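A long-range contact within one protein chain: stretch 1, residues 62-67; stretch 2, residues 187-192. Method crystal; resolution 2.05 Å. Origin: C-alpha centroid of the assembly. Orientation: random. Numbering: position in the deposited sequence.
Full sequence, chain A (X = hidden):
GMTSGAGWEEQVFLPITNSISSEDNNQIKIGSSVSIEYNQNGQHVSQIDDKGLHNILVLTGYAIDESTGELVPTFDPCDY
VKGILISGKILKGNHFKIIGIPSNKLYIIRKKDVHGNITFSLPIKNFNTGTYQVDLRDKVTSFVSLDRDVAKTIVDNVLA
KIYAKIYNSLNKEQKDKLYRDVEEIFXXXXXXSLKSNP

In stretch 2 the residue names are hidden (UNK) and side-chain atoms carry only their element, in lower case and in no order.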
# COMPACT_ATOMS: atom_id res chain seq x y z
N TYR A 62 2.38 4.23 -3.14
CA TYR A 62 3.54 3.91 -3.98
C TYR A 62 4.09 5.13 -4.70
O TYR A 62 3.35 6.04 -5.07
CB TYR A 62 3.18 2.85 -5.04
CG TYR A 62 3.11 1.47 -4.48
CD1 TYR A 62 4.26 0.67 -4.41
CD2 TYR A 62 1.91 0.96 -3.96
CE1 TYR A 62 4.21 -0.59 -3.87
CE2 TYR A 62 1.85 -0.31 -3.41
CZ TYR A 62 3.01 -1.08 -3.37
OH TYR A 62 2.98 -2.34 -2.84
N ALA A 63 5.41 5.16 -4.86
CA ALA A 63 6.09 6.10 -5.75
C ALA A 63 7.00 5.27 -6.67
O ALA A 63 7.17 4.06 -6.47
CB ALA A 63 6.89 7.10 -4.96
N ILE A 64 7.54 5.89 -7.71
CA ILE A 64 8.40 5.18 -8.66
C ILE A 64 9.81 5.76 -8.58
O ILE A 64 10.01 6.96 -8.41
CB ILE A 64 7.81 5.19 -10.10
CG1 ILE A 64 8.62 4.29 -11.04
CG2 ILE A 64 7.73 6.60 -10.67
CD1 ILE A 64 7.84 3.90 -12.34
N ASP A 65 10.80 4.87 -8.60
CA ASP A 65 12.18 5.28 -8.77
C ASP A 65 12.28 5.43 -10.28
O ASP A 65 12.42 4.44 -11.01
CB ASP A 65 13.14 4.20 -8.24
CG ASP A 65 14.60 4.49 -8.54
OD1 ASP A 65 14.89 5.19 -9.54
OD2 ASP A 65 15.45 4.00 -7.78
N GLU A 66 12.18 6.67 -10.75
CA GLU A 66 12.02 6.89 -12.18
C GLU A 66 13.16 6.35 -13.04
O GLU A 66 12.91 5.85 -14.13
CB GLU A 66 11.80 8.37 -12.52
CG GLU A 66 11.25 8.48 -13.95
CD GLU A 66 10.63 9.82 -14.28
OE1 GLU A 66 10.09 10.47 -13.35
OE2 GLU A 66 10.69 10.20 -15.47
N SER A 67 14.39 6.45 -12.56
CA SER A 67 15.53 5.96 -13.33
C SER A 67 15.54 4.44 -13.47
O SER A 67 15.89 3.94 -14.54
CB SER A 67 16.83 6.43 -12.70
OG SER A 67 16.83 6.10 -11.33
N UNK A 187 -0.14 12.10 -13.94
CA UNK A 187 0.70 12.62 -12.88
C UNK A 187 1.08 11.47 -11.96
O UNK A 187 0.37 10.46 -11.87
n UNK A 187 -1.88 15.16 -12.56
c UNK A 187 -0.05 13.67 -12.08
c UNK A 187 -0.67 14.73 -12.93
o UNK A 187 -0.08 15.18 -13.91
N UNK A 188 2.21 11.61 -11.28
CA UNK A 188 2.73 10.56 -10.42
C UNK A 188 3.74 11.12 -9.42
O UNK A 188 4.15 12.29 -9.51
c UNK A 188 6.96 10.03 -12.46
o UNK A 188 7.81 11.02 -14.45
c UNK A 188 5.86 9.64 -11.68
c UNK A 188 5.46 10.85 -14.13
c UNK A 188 6.74 10.63 -13.68
c UNK A 188 4.37 10.47 -13.33
c UNK A 188 3.37 9.43 -11.24
c UNK A 188 4.56 9.85 -12.10
N UNK A 189 4.08 10.30 -8.44
CA UNK A 189 5.07 10.66 -7.43
C UNK A 189 6.32 9.82 -7.68
O UNK A 189 6.24 8.60 -7.82
c UNK A 189 2.24 11.52 -6.07
c UNK A 189 4.52 10.42 -6.02
c UNK A 189 1.78 13.51 -4.84
c UNK A 189 3.55 11.50 -5.59
c UNK A 189 3.08 13.52 -4.36
o UNK A 189 0.93 14.50 -4.48
c UNK A 189 1.36 12.53 -5.69
c UNK A 189 3.96 12.51 -4.74
N UNK A 190 7.45 10.50 -7.81
CA UNK A 190 8.72 9.79 -7.96
C UNK A 190 9.54 10.00 -6.71
O UNK A 190 9.44 11.04 -6.06
c UNK A 190 9.49 10.25 -9.20
o UNK A 190 10.13 11.47 -9.00
N UNK A 191 10.32 8.99 -6.37
CA UNK A 191 11.13 9.00 -5.16
C UNK A 191 12.59 9.00 -5.57
O UNK A 191 12.98 8.31 -6.51
c UNK A 191 10.76 7.82 -4.23
c UNK A 191 10.95 7.00 -1.84
c UNK A 191 10.91 6.48 -4.95
c UNK A 191 11.56 7.87 -2.93
N UNK A 192 13.38 9.79 -4.86
CA UNK A 192 14.80 9.96 -5.16
C UNK A 192 15.59 10.10 -3.86
O UNK A 192 15.08 10.64 -2.87
n UNK A 192 18.89 11.98 -7.90
c UNK A 192 18.15 13.10 -7.22
c UNK A 192 15.00 11.20 -6.04
c UNK A 192 16.65 12.78 -7.11
c UNK A 192 16.45 11.51 -6.33
O HOH W 1 12.85 8.91 -9.08

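Position 187 carries four side-chain atoms: two carbons, the second bearing one oxygen and one nitrogen. That flat amide end identifies Asn-187. Nothing on stretch 1 comes within reach of it; it lies in the loop just before the strand.

Position 188 has one carbon, then a six-carbon ring bearing an oxygen. The first carbon points toward stretch 1, a ring carbon lies 3.7 Å from CG2 of Ile-64, and the oxygen borne by the ring is 2.6 Å from OE1 of Glu-66. A phenol ring with its hydroxyl makes this Tyr-188. Its chi1 is p, and OH donates a short hydrogen bond to OE1 of Glu-66, which sits at the ring edge, near the ring plane, where a phenol hydroxyl can reach it.

Position 189 repeats the pattern of one carbon, a six-carbon ring and an oxygen, but uses it differently. CB leaves sideways, 4.2 Å from CB of Ala-63, and with chi1 m the ring leads away from stretch 1. This is Tyr-189; across the contact its side chain offers an apolar base, while its backbone O accepts a hydrogen bond from N of Ile-64 at 3.0 Å.

At position 190 a single carbon carries a single oxygen. CB is 4.3 Å from CG2 of Ile-64 and 4.2 Å from OE1 of Glu-66. This is Ser-190. Close backbone packing is clear here: CA lies 3.1 Å from O of Ile-64, a CA-H...O contact.

Position 191 has four carbons, forked at the first, with one arm two carbons long. Its CB packs 4.0 Å from CB of Ala-63, although the end of the side chain leads away. This is Ile-191, and its backbone N donates to O of Ile-64 at 2.9 Å.

Position 192 shows four carbons in a row ending in nitrogen; its CA-to-CB bond points sideways and the side chain touches nothing in stretch 1. This is Lys-192, exposed.

The contact is built around one beta bridge, Ile-64 with Ser-190. Ile-64 supplies both backbone hydrogen bonds, one through N and one through O, to the residues flanking Ser-190. The strand axes diverge by 58°, and past the bridge a water takes over, accepting from N of Glu-66 at 2.9 Å and donating to O of Ile-191 at 2.6 Å. Small Ala-63 fits against the CB atoms of Tyr-189 and Ile-191, whereas Ile-64 and Glu-66 engage Tyr-188. The rule to read is economical: one bridged residue fixes the register, and a tyrosine-carboxylate bond adds a polar tie beside it.

Stretch 2 (187-192) NYYSIK
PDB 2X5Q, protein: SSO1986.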